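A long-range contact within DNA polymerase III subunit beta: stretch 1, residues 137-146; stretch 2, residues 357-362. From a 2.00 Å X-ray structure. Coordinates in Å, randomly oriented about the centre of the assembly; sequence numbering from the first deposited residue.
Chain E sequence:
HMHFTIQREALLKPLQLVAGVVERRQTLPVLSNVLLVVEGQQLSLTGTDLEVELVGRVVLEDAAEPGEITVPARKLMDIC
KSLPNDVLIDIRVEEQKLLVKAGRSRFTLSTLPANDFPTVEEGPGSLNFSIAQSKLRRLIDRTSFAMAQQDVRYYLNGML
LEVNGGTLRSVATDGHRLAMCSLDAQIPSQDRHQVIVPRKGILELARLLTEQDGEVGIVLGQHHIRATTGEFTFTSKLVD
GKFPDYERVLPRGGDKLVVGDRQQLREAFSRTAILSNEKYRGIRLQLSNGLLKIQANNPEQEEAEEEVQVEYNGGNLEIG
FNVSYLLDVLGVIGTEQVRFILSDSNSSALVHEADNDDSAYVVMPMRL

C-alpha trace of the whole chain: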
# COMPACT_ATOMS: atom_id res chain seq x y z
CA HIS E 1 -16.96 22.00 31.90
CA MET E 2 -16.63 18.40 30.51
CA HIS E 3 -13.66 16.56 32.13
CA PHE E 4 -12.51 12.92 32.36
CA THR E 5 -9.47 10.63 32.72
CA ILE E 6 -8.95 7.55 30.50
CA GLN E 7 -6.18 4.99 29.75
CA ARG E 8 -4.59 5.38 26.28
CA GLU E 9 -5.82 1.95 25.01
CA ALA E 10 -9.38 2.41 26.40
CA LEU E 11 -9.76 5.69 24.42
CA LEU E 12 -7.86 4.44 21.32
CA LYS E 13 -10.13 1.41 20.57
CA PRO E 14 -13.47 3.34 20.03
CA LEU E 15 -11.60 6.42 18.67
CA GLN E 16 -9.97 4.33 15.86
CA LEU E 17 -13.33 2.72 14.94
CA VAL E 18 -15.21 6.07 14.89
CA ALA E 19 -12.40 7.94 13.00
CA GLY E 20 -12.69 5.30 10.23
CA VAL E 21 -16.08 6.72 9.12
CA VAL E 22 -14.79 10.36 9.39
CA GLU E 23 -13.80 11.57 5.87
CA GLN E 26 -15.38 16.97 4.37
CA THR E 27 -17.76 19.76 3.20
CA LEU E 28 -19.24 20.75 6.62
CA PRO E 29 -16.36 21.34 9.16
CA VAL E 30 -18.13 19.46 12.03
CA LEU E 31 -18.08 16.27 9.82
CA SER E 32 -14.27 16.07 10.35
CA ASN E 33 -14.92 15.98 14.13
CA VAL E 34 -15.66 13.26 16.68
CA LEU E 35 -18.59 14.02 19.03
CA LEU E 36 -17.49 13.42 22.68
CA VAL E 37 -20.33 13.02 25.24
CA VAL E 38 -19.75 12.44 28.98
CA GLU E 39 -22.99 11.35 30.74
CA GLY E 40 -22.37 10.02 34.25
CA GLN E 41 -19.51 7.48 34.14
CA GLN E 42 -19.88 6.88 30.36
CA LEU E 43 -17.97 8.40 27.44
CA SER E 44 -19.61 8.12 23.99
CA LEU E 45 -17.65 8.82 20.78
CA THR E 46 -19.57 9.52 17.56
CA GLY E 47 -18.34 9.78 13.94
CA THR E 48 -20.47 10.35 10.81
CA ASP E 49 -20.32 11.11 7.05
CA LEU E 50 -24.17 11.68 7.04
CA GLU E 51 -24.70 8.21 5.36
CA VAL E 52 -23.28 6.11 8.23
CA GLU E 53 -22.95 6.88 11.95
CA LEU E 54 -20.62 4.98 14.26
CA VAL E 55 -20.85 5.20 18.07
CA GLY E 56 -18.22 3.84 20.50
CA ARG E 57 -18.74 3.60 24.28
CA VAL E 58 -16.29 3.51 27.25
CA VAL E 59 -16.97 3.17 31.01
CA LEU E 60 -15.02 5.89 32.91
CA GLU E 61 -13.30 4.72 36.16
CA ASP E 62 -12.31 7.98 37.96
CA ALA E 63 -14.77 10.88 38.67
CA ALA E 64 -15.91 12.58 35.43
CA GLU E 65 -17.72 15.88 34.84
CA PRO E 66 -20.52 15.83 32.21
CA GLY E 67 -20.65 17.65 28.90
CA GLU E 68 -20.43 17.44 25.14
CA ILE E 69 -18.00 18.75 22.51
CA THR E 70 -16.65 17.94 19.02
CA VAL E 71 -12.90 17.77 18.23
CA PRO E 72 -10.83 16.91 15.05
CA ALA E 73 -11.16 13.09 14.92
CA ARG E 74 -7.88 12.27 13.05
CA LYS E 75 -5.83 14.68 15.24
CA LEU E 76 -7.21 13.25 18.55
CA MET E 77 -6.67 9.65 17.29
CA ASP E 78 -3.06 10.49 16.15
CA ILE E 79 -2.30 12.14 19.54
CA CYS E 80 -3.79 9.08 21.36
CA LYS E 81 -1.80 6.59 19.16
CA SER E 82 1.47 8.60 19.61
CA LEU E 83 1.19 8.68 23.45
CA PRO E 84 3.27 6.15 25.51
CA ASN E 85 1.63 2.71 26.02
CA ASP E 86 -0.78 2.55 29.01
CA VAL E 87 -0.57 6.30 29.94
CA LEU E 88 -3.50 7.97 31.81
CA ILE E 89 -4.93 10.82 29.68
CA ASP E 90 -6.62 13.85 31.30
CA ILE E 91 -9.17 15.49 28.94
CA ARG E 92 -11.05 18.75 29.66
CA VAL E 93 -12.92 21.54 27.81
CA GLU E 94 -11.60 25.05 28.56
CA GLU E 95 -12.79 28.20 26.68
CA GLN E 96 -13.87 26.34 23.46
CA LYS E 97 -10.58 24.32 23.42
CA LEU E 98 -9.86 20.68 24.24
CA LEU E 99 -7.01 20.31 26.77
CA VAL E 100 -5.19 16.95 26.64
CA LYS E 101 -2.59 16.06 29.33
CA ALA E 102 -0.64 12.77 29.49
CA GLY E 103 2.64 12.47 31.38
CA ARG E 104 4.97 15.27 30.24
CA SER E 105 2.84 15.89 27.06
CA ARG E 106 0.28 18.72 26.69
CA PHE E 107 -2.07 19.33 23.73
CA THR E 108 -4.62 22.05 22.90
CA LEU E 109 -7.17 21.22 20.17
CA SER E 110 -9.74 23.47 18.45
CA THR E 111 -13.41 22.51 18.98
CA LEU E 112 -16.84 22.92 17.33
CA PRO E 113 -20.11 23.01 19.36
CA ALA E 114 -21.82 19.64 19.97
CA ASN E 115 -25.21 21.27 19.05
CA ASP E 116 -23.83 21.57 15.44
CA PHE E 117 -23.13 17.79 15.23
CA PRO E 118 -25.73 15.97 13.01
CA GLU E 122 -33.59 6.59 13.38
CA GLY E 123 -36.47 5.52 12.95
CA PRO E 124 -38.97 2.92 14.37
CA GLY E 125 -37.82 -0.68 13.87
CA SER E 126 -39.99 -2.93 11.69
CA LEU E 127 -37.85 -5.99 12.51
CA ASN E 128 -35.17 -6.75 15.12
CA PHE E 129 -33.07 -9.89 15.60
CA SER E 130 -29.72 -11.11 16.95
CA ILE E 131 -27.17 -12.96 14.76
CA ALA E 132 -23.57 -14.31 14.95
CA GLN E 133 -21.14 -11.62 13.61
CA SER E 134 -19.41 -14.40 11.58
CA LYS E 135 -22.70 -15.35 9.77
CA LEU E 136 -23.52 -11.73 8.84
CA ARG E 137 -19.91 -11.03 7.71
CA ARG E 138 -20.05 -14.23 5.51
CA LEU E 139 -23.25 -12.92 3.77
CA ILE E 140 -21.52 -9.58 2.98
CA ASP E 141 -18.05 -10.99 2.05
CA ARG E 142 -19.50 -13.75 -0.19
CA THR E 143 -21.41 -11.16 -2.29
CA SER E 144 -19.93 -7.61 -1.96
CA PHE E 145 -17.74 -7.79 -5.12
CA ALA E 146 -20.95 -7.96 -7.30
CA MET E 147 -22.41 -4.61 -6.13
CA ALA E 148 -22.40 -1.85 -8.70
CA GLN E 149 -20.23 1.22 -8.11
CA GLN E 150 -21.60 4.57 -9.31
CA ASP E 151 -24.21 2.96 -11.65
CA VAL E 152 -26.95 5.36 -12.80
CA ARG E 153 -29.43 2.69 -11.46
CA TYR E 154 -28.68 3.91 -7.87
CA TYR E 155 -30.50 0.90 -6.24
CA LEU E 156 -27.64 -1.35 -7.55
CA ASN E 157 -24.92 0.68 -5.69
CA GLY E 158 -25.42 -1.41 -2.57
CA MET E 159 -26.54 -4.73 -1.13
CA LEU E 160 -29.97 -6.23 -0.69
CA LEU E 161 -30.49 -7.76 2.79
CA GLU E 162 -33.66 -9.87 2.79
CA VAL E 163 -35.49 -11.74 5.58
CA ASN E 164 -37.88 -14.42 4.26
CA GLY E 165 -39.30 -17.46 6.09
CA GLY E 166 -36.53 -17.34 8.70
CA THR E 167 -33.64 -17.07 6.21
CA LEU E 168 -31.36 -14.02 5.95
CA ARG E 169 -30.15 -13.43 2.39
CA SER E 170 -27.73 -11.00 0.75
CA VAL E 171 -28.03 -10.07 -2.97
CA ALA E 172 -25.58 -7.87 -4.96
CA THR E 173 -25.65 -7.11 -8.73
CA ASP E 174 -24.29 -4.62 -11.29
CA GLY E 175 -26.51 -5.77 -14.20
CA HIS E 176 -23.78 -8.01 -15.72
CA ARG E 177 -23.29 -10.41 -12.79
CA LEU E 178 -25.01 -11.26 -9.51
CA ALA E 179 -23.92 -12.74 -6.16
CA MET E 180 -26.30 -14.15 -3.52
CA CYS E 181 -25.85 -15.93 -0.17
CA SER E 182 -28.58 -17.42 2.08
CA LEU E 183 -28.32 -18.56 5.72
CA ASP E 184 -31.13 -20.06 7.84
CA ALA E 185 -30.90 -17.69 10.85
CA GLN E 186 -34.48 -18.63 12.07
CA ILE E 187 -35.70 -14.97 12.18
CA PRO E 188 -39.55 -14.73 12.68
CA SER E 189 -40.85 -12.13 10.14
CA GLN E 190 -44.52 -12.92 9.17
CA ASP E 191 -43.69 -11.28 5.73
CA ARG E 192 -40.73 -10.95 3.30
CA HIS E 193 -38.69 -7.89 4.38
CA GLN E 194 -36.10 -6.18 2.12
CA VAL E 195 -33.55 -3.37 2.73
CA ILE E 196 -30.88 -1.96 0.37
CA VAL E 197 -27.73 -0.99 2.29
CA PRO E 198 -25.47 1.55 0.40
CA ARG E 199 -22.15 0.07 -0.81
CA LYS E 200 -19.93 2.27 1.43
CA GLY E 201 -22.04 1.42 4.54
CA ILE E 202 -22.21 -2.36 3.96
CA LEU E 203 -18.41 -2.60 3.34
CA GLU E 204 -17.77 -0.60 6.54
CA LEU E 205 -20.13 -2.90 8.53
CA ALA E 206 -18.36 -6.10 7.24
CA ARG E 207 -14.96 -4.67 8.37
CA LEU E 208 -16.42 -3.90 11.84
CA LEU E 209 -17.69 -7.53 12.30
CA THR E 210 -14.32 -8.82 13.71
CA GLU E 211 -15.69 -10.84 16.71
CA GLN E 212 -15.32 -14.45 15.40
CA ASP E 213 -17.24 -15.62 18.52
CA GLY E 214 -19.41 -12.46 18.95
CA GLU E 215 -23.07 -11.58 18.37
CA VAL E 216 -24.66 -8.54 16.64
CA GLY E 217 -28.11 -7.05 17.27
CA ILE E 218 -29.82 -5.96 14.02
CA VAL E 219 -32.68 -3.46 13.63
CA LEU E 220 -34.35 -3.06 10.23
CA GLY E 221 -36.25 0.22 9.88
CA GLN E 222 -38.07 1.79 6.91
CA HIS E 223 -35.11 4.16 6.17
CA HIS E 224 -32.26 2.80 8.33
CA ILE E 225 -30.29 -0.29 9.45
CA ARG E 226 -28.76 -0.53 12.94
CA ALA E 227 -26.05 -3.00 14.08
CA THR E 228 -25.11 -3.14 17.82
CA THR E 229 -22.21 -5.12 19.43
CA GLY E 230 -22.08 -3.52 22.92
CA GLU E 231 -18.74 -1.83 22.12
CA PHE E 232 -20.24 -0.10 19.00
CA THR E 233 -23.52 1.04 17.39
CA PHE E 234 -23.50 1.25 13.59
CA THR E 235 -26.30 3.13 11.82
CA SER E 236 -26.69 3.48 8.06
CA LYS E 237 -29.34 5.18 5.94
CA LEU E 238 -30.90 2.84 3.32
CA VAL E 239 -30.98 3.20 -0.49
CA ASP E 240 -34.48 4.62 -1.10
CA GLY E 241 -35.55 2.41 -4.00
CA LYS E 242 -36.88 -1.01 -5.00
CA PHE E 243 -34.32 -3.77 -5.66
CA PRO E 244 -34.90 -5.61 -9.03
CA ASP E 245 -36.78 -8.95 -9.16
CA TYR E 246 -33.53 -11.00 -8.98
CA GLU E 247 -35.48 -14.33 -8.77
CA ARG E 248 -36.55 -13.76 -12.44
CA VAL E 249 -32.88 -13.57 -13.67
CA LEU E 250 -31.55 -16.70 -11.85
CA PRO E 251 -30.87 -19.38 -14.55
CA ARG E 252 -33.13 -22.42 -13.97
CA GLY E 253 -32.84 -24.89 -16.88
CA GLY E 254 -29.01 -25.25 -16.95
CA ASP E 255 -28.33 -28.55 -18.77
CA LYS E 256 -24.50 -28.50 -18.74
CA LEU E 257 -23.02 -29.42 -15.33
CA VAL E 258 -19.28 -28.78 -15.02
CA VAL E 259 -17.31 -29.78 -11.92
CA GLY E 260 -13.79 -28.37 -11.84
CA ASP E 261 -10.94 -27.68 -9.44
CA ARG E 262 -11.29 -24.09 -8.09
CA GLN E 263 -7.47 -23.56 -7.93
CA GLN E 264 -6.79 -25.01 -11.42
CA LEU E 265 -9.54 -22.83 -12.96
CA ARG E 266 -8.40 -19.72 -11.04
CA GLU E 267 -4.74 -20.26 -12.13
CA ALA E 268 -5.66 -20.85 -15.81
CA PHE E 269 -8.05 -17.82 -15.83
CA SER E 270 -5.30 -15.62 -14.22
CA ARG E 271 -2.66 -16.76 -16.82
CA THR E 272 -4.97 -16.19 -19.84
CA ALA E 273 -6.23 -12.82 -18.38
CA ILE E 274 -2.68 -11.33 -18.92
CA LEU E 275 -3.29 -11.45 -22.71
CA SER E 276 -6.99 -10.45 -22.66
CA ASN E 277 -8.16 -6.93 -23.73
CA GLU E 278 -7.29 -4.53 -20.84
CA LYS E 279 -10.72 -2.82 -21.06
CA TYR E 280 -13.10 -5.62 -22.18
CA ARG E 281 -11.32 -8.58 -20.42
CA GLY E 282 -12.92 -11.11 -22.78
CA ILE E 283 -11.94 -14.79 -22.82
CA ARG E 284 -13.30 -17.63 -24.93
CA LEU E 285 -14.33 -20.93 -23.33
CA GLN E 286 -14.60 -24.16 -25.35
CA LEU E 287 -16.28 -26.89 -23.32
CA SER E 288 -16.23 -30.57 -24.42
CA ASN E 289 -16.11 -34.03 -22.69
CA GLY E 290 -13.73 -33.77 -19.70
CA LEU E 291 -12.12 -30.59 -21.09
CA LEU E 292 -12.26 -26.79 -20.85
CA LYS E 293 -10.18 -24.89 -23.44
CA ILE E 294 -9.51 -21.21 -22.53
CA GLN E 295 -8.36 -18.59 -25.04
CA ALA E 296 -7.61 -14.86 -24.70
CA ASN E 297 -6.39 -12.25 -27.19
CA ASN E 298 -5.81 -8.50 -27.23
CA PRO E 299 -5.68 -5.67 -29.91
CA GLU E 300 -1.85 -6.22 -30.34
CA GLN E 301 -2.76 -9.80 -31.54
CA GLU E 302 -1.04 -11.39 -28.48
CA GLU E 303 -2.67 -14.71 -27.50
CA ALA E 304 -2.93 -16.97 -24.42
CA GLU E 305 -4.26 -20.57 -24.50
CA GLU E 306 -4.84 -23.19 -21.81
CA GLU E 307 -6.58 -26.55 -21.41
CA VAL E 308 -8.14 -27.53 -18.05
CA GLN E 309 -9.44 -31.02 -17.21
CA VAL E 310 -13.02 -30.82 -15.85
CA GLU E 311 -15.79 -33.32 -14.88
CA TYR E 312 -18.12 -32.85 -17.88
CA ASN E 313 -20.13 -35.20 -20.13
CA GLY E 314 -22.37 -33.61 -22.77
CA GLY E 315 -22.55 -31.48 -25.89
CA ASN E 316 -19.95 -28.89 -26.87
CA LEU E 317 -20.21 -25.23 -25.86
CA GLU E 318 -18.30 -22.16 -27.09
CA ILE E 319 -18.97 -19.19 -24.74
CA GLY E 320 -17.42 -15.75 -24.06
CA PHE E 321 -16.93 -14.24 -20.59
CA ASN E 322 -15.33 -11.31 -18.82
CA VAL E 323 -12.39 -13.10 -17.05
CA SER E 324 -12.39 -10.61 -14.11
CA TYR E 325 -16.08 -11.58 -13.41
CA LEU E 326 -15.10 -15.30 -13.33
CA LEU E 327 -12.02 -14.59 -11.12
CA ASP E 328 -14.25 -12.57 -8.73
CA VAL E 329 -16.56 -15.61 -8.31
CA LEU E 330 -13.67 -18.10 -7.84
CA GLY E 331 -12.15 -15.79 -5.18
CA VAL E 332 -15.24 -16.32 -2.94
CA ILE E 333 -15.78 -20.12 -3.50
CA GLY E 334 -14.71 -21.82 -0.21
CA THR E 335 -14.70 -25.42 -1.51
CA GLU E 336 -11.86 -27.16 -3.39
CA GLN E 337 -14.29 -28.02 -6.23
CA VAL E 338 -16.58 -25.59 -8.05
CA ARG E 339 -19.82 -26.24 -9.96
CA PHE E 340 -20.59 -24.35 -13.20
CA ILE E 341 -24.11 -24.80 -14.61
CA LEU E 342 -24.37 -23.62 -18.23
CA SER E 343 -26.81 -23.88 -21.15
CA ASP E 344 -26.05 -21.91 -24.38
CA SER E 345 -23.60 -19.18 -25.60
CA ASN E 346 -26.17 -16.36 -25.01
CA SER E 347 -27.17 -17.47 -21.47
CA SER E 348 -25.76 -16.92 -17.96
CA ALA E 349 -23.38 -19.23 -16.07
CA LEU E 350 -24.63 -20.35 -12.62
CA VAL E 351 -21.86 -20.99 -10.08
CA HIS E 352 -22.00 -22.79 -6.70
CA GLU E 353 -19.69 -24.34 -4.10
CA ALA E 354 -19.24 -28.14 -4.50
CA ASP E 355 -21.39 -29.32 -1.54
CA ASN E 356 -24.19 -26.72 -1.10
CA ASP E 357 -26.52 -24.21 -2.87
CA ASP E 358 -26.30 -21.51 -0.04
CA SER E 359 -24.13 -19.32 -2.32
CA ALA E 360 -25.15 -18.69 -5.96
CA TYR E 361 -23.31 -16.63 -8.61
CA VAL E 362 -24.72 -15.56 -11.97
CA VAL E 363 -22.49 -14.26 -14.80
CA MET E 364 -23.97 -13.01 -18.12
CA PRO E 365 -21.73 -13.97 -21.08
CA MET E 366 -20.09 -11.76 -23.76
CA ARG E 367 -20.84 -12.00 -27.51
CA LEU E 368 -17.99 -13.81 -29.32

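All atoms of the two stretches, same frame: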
# COMPACT_ATOMS: atom_id res chain seq x y z
N ARG E 137 -21.11 -11.37 8.46
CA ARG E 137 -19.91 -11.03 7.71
C ARG E 137 -19.77 -11.92 6.46
O ARG E 137 -19.43 -11.39 5.40
CB ARG E 137 -18.63 -11.11 8.58
CG ARG E 137 -17.52 -10.25 7.99
CD ARG E 137 -16.15 -10.53 8.55
NE ARG E 137 -15.15 -9.83 7.73
CZ ARG E 137 -14.17 -9.08 8.21
NH1 ARG E 137 -14.03 -8.92 9.53
NH2 ARG E 137 -13.32 -8.48 7.39
N ARG E 138 -20.05 -13.24 6.59
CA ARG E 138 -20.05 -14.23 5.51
C ARG E 138 -21.01 -13.79 4.39
O ARG E 138 -20.61 -13.79 3.23
CB ARG E 138 -20.46 -15.62 6.03
CG ARG E 138 -20.44 -16.75 4.98
CD ARG E 138 -21.11 -18.03 5.49
NE ARG E 138 -20.73 -19.22 4.70
CZ ARG E 138 -21.50 -19.82 3.79
NH1 ARG E 138 -22.71 -19.36 3.52
NH2 ARG E 138 -21.05 -20.89 3.13
N LEU E 139 -22.25 -13.39 4.74
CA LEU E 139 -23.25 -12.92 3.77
C LEU E 139 -22.75 -11.74 2.95
O LEU E 139 -22.92 -11.73 1.72
CB LEU E 139 -24.58 -12.56 4.45
CG LEU E 139 -25.40 -13.70 5.06
CD1 LEU E 139 -26.61 -13.17 5.75
CD2 LEU E 139 -25.85 -14.70 4.00
N ILE E 140 -22.07 -10.77 3.62
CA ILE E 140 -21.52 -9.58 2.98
C ILE E 140 -20.30 -9.94 2.12
O ILE E 140 -20.28 -9.61 0.94
CB ILE E 140 -21.22 -8.43 3.99
CG1 ILE E 140 -22.47 -8.03 4.80
CG2 ILE E 140 -20.61 -7.20 3.26
CD1 ILE E 140 -22.20 -7.18 6.10
N ASP E 141 -19.29 -10.61 2.72
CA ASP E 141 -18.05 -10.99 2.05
C ASP E 141 -18.23 -11.96 0.88
O ASP E 141 -17.45 -11.89 -0.07
CB ASP E 141 -16.99 -11.50 3.04
CG ASP E 141 -16.43 -10.46 4.00
OD1 ASP E 141 -16.59 -9.24 3.73
OD2 ASP E 141 -15.81 -10.86 5.01
N ARG E 142 -19.26 -12.82 0.91
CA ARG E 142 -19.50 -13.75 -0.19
C ARG E 142 -20.16 -13.07 -1.39
O ARG E 142 -20.21 -13.66 -2.47
CB ARG E 142 -20.35 -14.98 0.24
CG ARG E 142 -19.67 -15.98 1.19
CD ARG E 142 -18.58 -16.79 0.53
NE ARG E 142 -17.85 -17.60 1.50
CZ ARG E 142 -18.09 -18.89 1.74
NH1 ARG E 142 -19.06 -19.52 1.09
NH2 ARG E 142 -17.37 -19.55 2.64
N THR E 143 -20.68 -11.84 -1.22
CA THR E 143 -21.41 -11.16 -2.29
C THR E 143 -20.99 -9.76 -2.67
O THR E 143 -21.36 -9.33 -3.77
CB THR E 143 -22.93 -11.14 -1.96
OG1 THR E 143 -23.14 -10.30 -0.82
CG2 THR E 143 -23.51 -12.54 -1.72
N SER E 144 -20.27 -9.03 -1.78
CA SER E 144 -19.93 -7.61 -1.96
C SER E 144 -19.25 -7.18 -3.25
O SER E 144 -19.52 -6.08 -3.72
CB SER E 144 -19.22 -7.02 -0.74
OG SER E 144 -17.90 -7.53 -0.60
N PHE E 145 -18.43 -8.07 -3.86
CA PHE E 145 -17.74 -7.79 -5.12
C PHE E 145 -18.72 -7.53 -6.28
O PHE E 145 -18.33 -6.87 -7.24
CB PHE E 145 -16.81 -8.97 -5.47
CG PHE E 145 -17.55 -10.22 -5.90
CD1 PHE E 145 -17.93 -10.41 -7.23
CD2 PHE E 145 -17.90 -11.20 -4.97
CE1 PHE E 145 -18.65 -11.54 -7.62
CE2 PHE E 145 -18.61 -12.34 -5.37
CZ PHE E 145 -18.95 -12.51 -6.69
N ALA E 146 -19.96 -8.09 -6.22
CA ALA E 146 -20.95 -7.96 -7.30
C ALA E 146 -21.75 -6.68 -7.30
O ALA E 146 -22.43 -6.41 -8.29
CB ALA E 146 -21.87 -9.18 -7.36
N ASP E 357 -25.91 -25.24 -2.02
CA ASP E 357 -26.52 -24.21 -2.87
C ASP E 357 -26.72 -22.87 -2.13
O ASP E 357 -27.35 -21.97 -2.69
CB ASP E 357 -27.85 -24.72 -3.47
CG ASP E 357 -27.75 -25.93 -4.40
OD1 ASP E 357 -26.63 -26.19 -4.92
OD2 ASP E 357 -28.79 -26.58 -4.65
N ASP E 358 -26.18 -22.73 -0.88
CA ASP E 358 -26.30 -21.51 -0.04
C ASP E 358 -25.80 -20.26 -0.75
O ASP E 358 -26.42 -19.21 -0.63
CB ASP E 358 -25.59 -21.66 1.32
CG ASP E 358 -26.06 -22.82 2.19
OD1 ASP E 358 -27.18 -23.34 1.94
OD2 ASP E 358 -25.32 -23.19 3.13
N SER E 359 -24.69 -20.39 -1.51
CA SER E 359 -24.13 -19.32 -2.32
C SER E 359 -24.45 -19.62 -3.78
O SER E 359 -24.37 -20.77 -4.21
CB SER E 359 -22.62 -19.21 -2.12
OG SER E 359 -22.32 -18.80 -0.80
N ALA E 360 -24.84 -18.58 -4.54
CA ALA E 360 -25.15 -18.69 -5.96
C ALA E 360 -24.62 -17.45 -6.70
O ALA E 360 -24.78 -16.32 -6.23
CB ALA E 360 -26.65 -18.86 -6.18
N TYR E 361 -23.93 -17.68 -7.82
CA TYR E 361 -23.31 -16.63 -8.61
C TYR E 361 -23.75 -16.74 -10.04
O TYR E 361 -23.70 -17.81 -10.63
CB TYR E 361 -21.78 -16.68 -8.49
CG TYR E 361 -21.33 -16.65 -7.05
CD1 TYR E 361 -21.20 -15.44 -6.37
CD2 TYR E 361 -21.12 -17.83 -6.33
CE1 TYR E 361 -20.87 -15.41 -5.01
CE2 TYR E 361 -20.78 -17.81 -4.98
CZ TYR E 361 -20.66 -16.59 -4.32
OH TYR E 361 -20.30 -16.55 -3.00
N VAL E 362 -24.21 -15.62 -10.60
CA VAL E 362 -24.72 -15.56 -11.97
C VAL E 362 -23.84 -14.62 -12.78
O VAL E 362 -23.57 -13.51 -12.34
CB VAL E 362 -26.21 -15.12 -11.97
CG1 VAL E 362 -26.79 -15.14 -13.38
CG2 VAL E 362 -27.05 -16.00 -11.03
O HOH W 1 -19.18 -18.83 -1.84

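How do two stretches more than two hundred residues apart come to lie against each other? Stretch 1 brings the last part of a helix, its turn and a short 3-10 segment; stretch 2 brings a strand that runs on past V362. The backbones stay well separated: the nearest pair of CA atoms, R142 CA and S359 CA, is 7.5 Å apart, so side chains must bridge the gap. The buried surface is modest, 234 Å² with both sides summed. On the strand, S359 and Y361 point their CA-to-CB bonds toward stretch 1, whereas A360 and V362 make no contact with it, the alternation expected of an extended chain.

What does the start of stretch 2 offer to the arginines? D357 lies out of reach, and D358, although it points toward stretch 1, forms no salt bridge with it. Its closest approach is through carbon: D358 CB sits 4.3 Å from R138 NH1, at the edge of the guanidinium and near its plane. R138 sets off sideways from its CA, but its extended side chain, with chi1 to chi3 all t, carries its end nearer to stretch 2. There R138 NH1 is buried by the contact without a hydrogen-bonding partner in the model. Close by, R138 NH2 and R142 NH1 are 3.2 Å apart, but both are donors, so their proximity is no bond.

How does S359 meet the same pair of arginines? Its hydroxyl faces both, with S359 OG 3.8 Å from R142 NH1 and 4.4 Å from R138 NH1. Neither distance is a direct hydrogen bond, and a water makes up part of the gap. This water accepts a weak hydrogen bond from R142 NH1 at 3.0 Å and has another weak one with S359 OG at 3.3 Å. Its shortest link is to the tyrosine, where the water oxygen donates to Y361 OH at 2.8 Å. One solvent molecule thus ties the arginine to two residues of the strand.

Why is Y361 the main anchor? It has the largest area covered by the opposing stretch, 72 Å², and its ring reaches across to place the hydroxyl beside the backbone of R142. There Y361 OH donates a 2.9 Å hydrogen bond to R142 O, the one direct hydrogen bond between the stretches. The geometry suits a phenol, since the carbonyl oxygen lies near the plane of the ring, at its edge. Because the hydroxyl also accepts from the water, it acts as donor and acceptor at once.

What holds the tyrosine ring itself? F145, in the 3-10 segment, points toward the strand and brings F145 CZ to 3.7 Å from Y361 CD1, an apolar contact. The ring planes are near parallel, at 30°, but slid apart: with centroids 6.0 Å from each other, they barely overlap. Thus Y361 combines a polar tip bonded to R142 with a ring flank packed against F145.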